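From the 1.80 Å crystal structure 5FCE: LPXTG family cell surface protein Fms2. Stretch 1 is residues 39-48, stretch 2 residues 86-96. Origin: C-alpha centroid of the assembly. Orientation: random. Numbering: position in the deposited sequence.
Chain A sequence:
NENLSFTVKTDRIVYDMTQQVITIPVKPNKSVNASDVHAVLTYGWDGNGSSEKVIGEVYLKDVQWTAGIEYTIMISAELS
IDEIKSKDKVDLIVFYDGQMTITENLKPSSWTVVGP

Stretch 1, residues 39-48: AVLTYGWDGN
Stretch 2 (86-96) SKDKVDLIVFY

Strands 39-42 and 91-96 pair antiparallel, their axes 4.7 Å apart at closest and their directions 161° apart. The register sets A39 against V94, V40 against I93, L41 against L92 and T42 against D91. Phi and psi are extended throughout. V40 and I93 form a hydrogen-bonded pair: V40 N to I93 O is 2.8 Å, I93 N to V40 O 2.9 Å. T42 and D91 form the next: T42 N to D91 O and D91 N to T42 O are both 2.9 Å. The two stretches bury 740 Å² together.

I93 is covered most, by 95 Å². Its side chain lies on the sheet face shared by V40, T42 and D91. With chi1 m and chi2 t, its end reaches the loop after T42. I93 CD1 lies 3.6 Å from W45 CE3, 3.6 Å from G47 N and 4.1 Å from T42 CG2. G47 has phi/psi 86/4, which suits glycine; an ideal CB would sit 3.5 Å from I93 CG2.

Y43 follows, with 79 Å². It leaves the strand at phi/psi -107/15, chi1 p and chi2 -83°. K87 (m, m, t, t) lays its aliphatic chain over one ring face. K87 CE is 3.6 Å from the Y43 ring centroid, and K87 NZ makes an off-centre cation-pi contact at 4.0 Å.

F95 gives 68 Å², with chi1 m and chi2 95°. F95 CZ is 3.6 Å from W45 CH2; the rings meet obliquely, planes at 46°. V40 CG2 approaches the F95 edge, 4.1 Å from F95 CE1. W45 uses chi1 t and chi2 40°.

On the other face, L41 (t, p) meets L92 (t, p), with L41 CD1 4.1 Å from L92 CD1. These buried leucines make an apolar layer beside small A39.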

# COMPACT_ATOMS: atom_id res chain seq x y z
N ALA A 39 6.12 2.75 2.64
CA ALA A 39 5.05 1.81 2.30
C ALA A 39 5.49 0.95 1.13
O ALA A 39 5.98 1.47 0.13
CB ALA A 39 3.78 2.57 1.98
N VAL A 40 5.33 -0.36 1.26
CA VAL A 40 5.82 -1.29 0.24
C VAL A 40 4.68 -2.21 -0.20
O VAL A 40 4.08 -2.91 0.61
CB VAL A 40 7.01 -2.14 0.75
CG1 VAL A 40 7.45 -3.14 -0.32
CG2 VAL A 40 8.19 -1.26 1.13
N LEU A 41 4.37 -2.18 -1.50
CA LEU A 41 3.39 -3.11 -2.06
C LEU A 41 4.15 -4.36 -2.53
O LEU A 41 5.13 -4.25 -3.28
CB LEU A 41 2.68 -2.45 -3.23
CG LEU A 41 1.29 -2.90 -3.66
CD1 LEU A 41 0.32 -2.93 -2.49
CD2 LEU A 41 0.79 -1.95 -4.76
N THR A 42 3.73 -5.53 -2.09
CA THR A 42 4.51 -6.74 -2.35
C THR A 42 3.61 -7.91 -2.75
O THR A 42 2.42 -7.93 -2.40
CB THR A 42 5.36 -7.12 -1.11
OG1 THR A 42 6.08 -8.33 -1.36
CG2 THR A 42 4.47 -7.31 0.10
N TYR A 43 4.15 -8.86 -3.51
CA TYR A 43 3.44 -10.12 -3.71
C TYR A 43 4.06 -11.29 -2.96
O TYR A 43 3.74 -12.46 -3.22
CB TYR A 43 3.22 -10.43 -5.20
CG TYR A 43 4.47 -10.53 -6.04
CD1 TYR A 43 5.07 -9.38 -6.55
CD2 TYR A 43 5.02 -11.76 -6.37
CE1 TYR A 43 6.20 -9.46 -7.34
CE2 TYR A 43 6.15 -11.86 -7.17
CZ TYR A 43 6.73 -10.70 -7.65
OH TYR A 43 7.85 -10.77 -8.44
N GLY A 44 4.93 -10.99 -2.01
CA GLY A 44 5.52 -12.03 -1.18
C GLY A 44 6.68 -11.56 -0.32
O GLY A 44 7.85 -11.78 -0.64
N TRP A 45 6.36 -10.93 0.80
CA TRP A 45 7.41 -10.50 1.73
C TRP A 45 6.85 -10.30 3.14
O TRP A 45 5.76 -9.77 3.30
CB TRP A 45 8.06 -9.20 1.22
CG TRP A 45 9.22 -8.72 2.05
CD1 TRP A 45 10.20 -9.48 2.62
CD2 TRP A 45 9.51 -7.36 2.39
NE1 TRP A 45 11.08 -8.67 3.31
CE2 TRP A 45 10.68 -7.36 3.17
CE3 TRP A 45 8.89 -6.13 2.12
CZ2 TRP A 45 11.25 -6.19 3.68
CZ3 TRP A 45 9.46 -4.97 2.62
CH2 TRP A 45 10.63 -5.01 3.39
N ASP A 46 7.60 -10.73 4.15
CA ASP A 46 7.15 -10.62 5.54
C ASP A 46 7.53 -9.29 6.19
O ASP A 46 7.18 -9.03 7.34
CB ASP A 46 7.65 -11.81 6.36
CG ASP A 46 9.17 -11.83 6.52
OD1 ASP A 46 9.87 -10.96 5.95
OD2 ASP A 46 9.66 -12.74 7.21
N GLY A 47 8.22 -8.44 5.45
CA GLY A 47 8.64 -7.15 5.95
C GLY A 47 9.96 -7.18 6.72
O GLY A 47 10.38 -6.16 7.26
N ASN A 48 10.60 -8.35 6.77
CA ASN A 48 11.87 -8.50 7.50
C ASN A 48 13.05 -8.57 6.53
O ASN A 48 12.91 -9.08 5.42
CB ASN A 48 11.84 -9.74 8.39
CG ASN A 48 10.75 -9.68 9.44
OD1 ASN A 48 10.64 -8.70 10.17
ND2 ASN A 48 9.94 -10.73 9.52
N SER A 86 -1.86 -11.51 -11.70
CA SER A 86 -1.45 -12.91 -11.84
C SER A 86 -0.97 -13.47 -10.50
O SER A 86 -0.87 -14.69 -10.32
CB SER A 86 -0.32 -13.02 -12.88
OG SER A 86 0.96 -12.83 -12.26
N LYS A 87 -0.70 -12.57 -9.56
CA LYS A 87 -0.16 -12.97 -8.26
C LYS A 87 -1.22 -13.56 -7.35
O LYS A 87 -2.41 -13.22 -7.44
CB LYS A 87 0.54 -11.80 -7.58
CG LYS A 87 1.64 -11.13 -8.44
CD LYS A 87 2.66 -12.16 -8.92
CE LYS A 87 3.72 -11.53 -9.82
NZ LYS A 87 4.74 -12.54 -10.27
N ASP A 88 -0.79 -14.44 -6.45
CA ASP A 88 -1.72 -15.10 -5.55
C ASP A 88 -2.21 -14.21 -4.41
O ASP A 88 -3.32 -14.40 -3.89
CB ASP A 88 -1.10 -16.39 -5.00
CG ASP A 88 -0.76 -17.39 -6.09
OD1 ASP A 88 -1.70 -17.97 -6.68
OD2 ASP A 88 0.44 -17.60 -6.36
N LYS A 89 -1.39 -13.24 -4.01
CA LYS A 89 -1.67 -12.42 -2.84
C LYS A 89 -0.85 -11.14 -2.87
O LYS A 89 0.39 -11.20 -2.99
CB LYS A 89 -1.33 -13.20 -1.58
CG LYS A 89 -1.67 -12.49 -0.29
CD LYS A 89 -1.16 -13.30 0.89
CE LYS A 89 -1.66 -12.73 2.19
NZ LYS A 89 -0.53 -12.17 2.99
N VAL A 90 -1.51 -10.00 -2.75
CA VAL A 90 -0.81 -8.72 -2.71
C VAL A 90 -0.99 -8.13 -1.33
O VAL A 90 -2.12 -8.01 -0.85
CB VAL A 90 -1.35 -7.74 -3.77
CG1 VAL A 90 -0.69 -6.37 -3.64
CG2 VAL A 90 -1.15 -8.30 -5.17
N ASP A 91 0.11 -7.77 -0.68
CA ASP A 91 0.05 -7.14 0.64
C ASP A 91 0.64 -5.74 0.60
O ASP A 91 1.49 -5.45 -0.26
CB ASP A 91 0.83 -7.95 1.69
CG ASP A 91 0.26 -9.34 1.93
OD1 ASP A 91 -0.95 -9.54 1.72
OD2 ASP A 91 1.03 -10.23 2.34
N LEU A 92 0.19 -4.89 1.52
CA LEU A 92 0.82 -3.59 1.74
C LEU A 92 1.48 -3.58 3.11
O LEU A 92 0.82 -3.84 4.13
CB LEU A 92 -0.23 -2.46 1.67
CG LEU A 92 0.30 -1.05 1.92
CD1 LEU A 92 1.15 -0.55 0.73
CD2 LEU A 92 -0.85 -0.08 2.24
N ILE A 93 2.77 -3.31 3.14
CA ILE A 93 3.50 -3.24 4.40
C ILE A 93 3.80 -1.77 4.68
O ILE A 93 4.34 -1.06 3.82
CB ILE A 93 4.81 -4.05 4.30
CG1 ILE A 93 4.49 -5.52 3.97
CG2 ILE A 93 5.60 -4.00 5.62
CD1 ILE A 93 5.76 -6.39 3.84
N VAL A 94 3.40 -1.29 5.85
CA VAL A 94 3.65 0.10 6.22
C VAL A 94 4.61 0.16 7.38
O VAL A 94 4.31 -0.32 8.48
CB VAL A 94 2.37 0.84 6.61
CG1 VAL A 94 2.69 2.31 6.89
CG2 VAL A 94 1.36 0.75 5.48
N PHE A 95 5.79 0.71 7.10
CA PHE A 95 6.79 0.96 8.13
C PHE A 95 6.61 2.38 8.63
O PHE A 95 6.42 3.30 7.82
CB PHE A 95 8.19 0.81 7.54
CG PHE A 95 8.49 -0.56 7.00
CD1 PHE A 95 8.31 -0.84 5.65
CD2 PHE A 95 8.96 -1.56 7.83
CE1 PHE A 95 8.59 -2.09 5.15
CE2 PHE A 95 9.24 -2.82 7.34
CZ PHE A 95 9.06 -3.09 5.99
N TYR A 96 6.69 2.58 9.94
CA TYR A 96 6.51 3.90 10.53
C TYR A 96 7.36 4.00 11.79
O TYR A 96 7.14 3.27 12.77
CB TYR A 96 5.02 4.21 10.82
CG TYR A 96 4.37 3.26 11.79
CD1 TYR A 96 3.97 1.98 11.38
CD2 TYR A 96 4.15 3.62 13.12
CE1 TYR A 96 3.39 1.10 12.28
CE2 TYR A 96 3.58 2.76 14.01
CZ TYR A 96 3.20 1.50 13.59
OH TYR A 96 2.62 0.65 14.51
O HOH W 1 1.72 -13.94 -4.24
O HOH W 2 3.45 -10.90 0.98
O HOH W 3 2.94 -9.99 4.19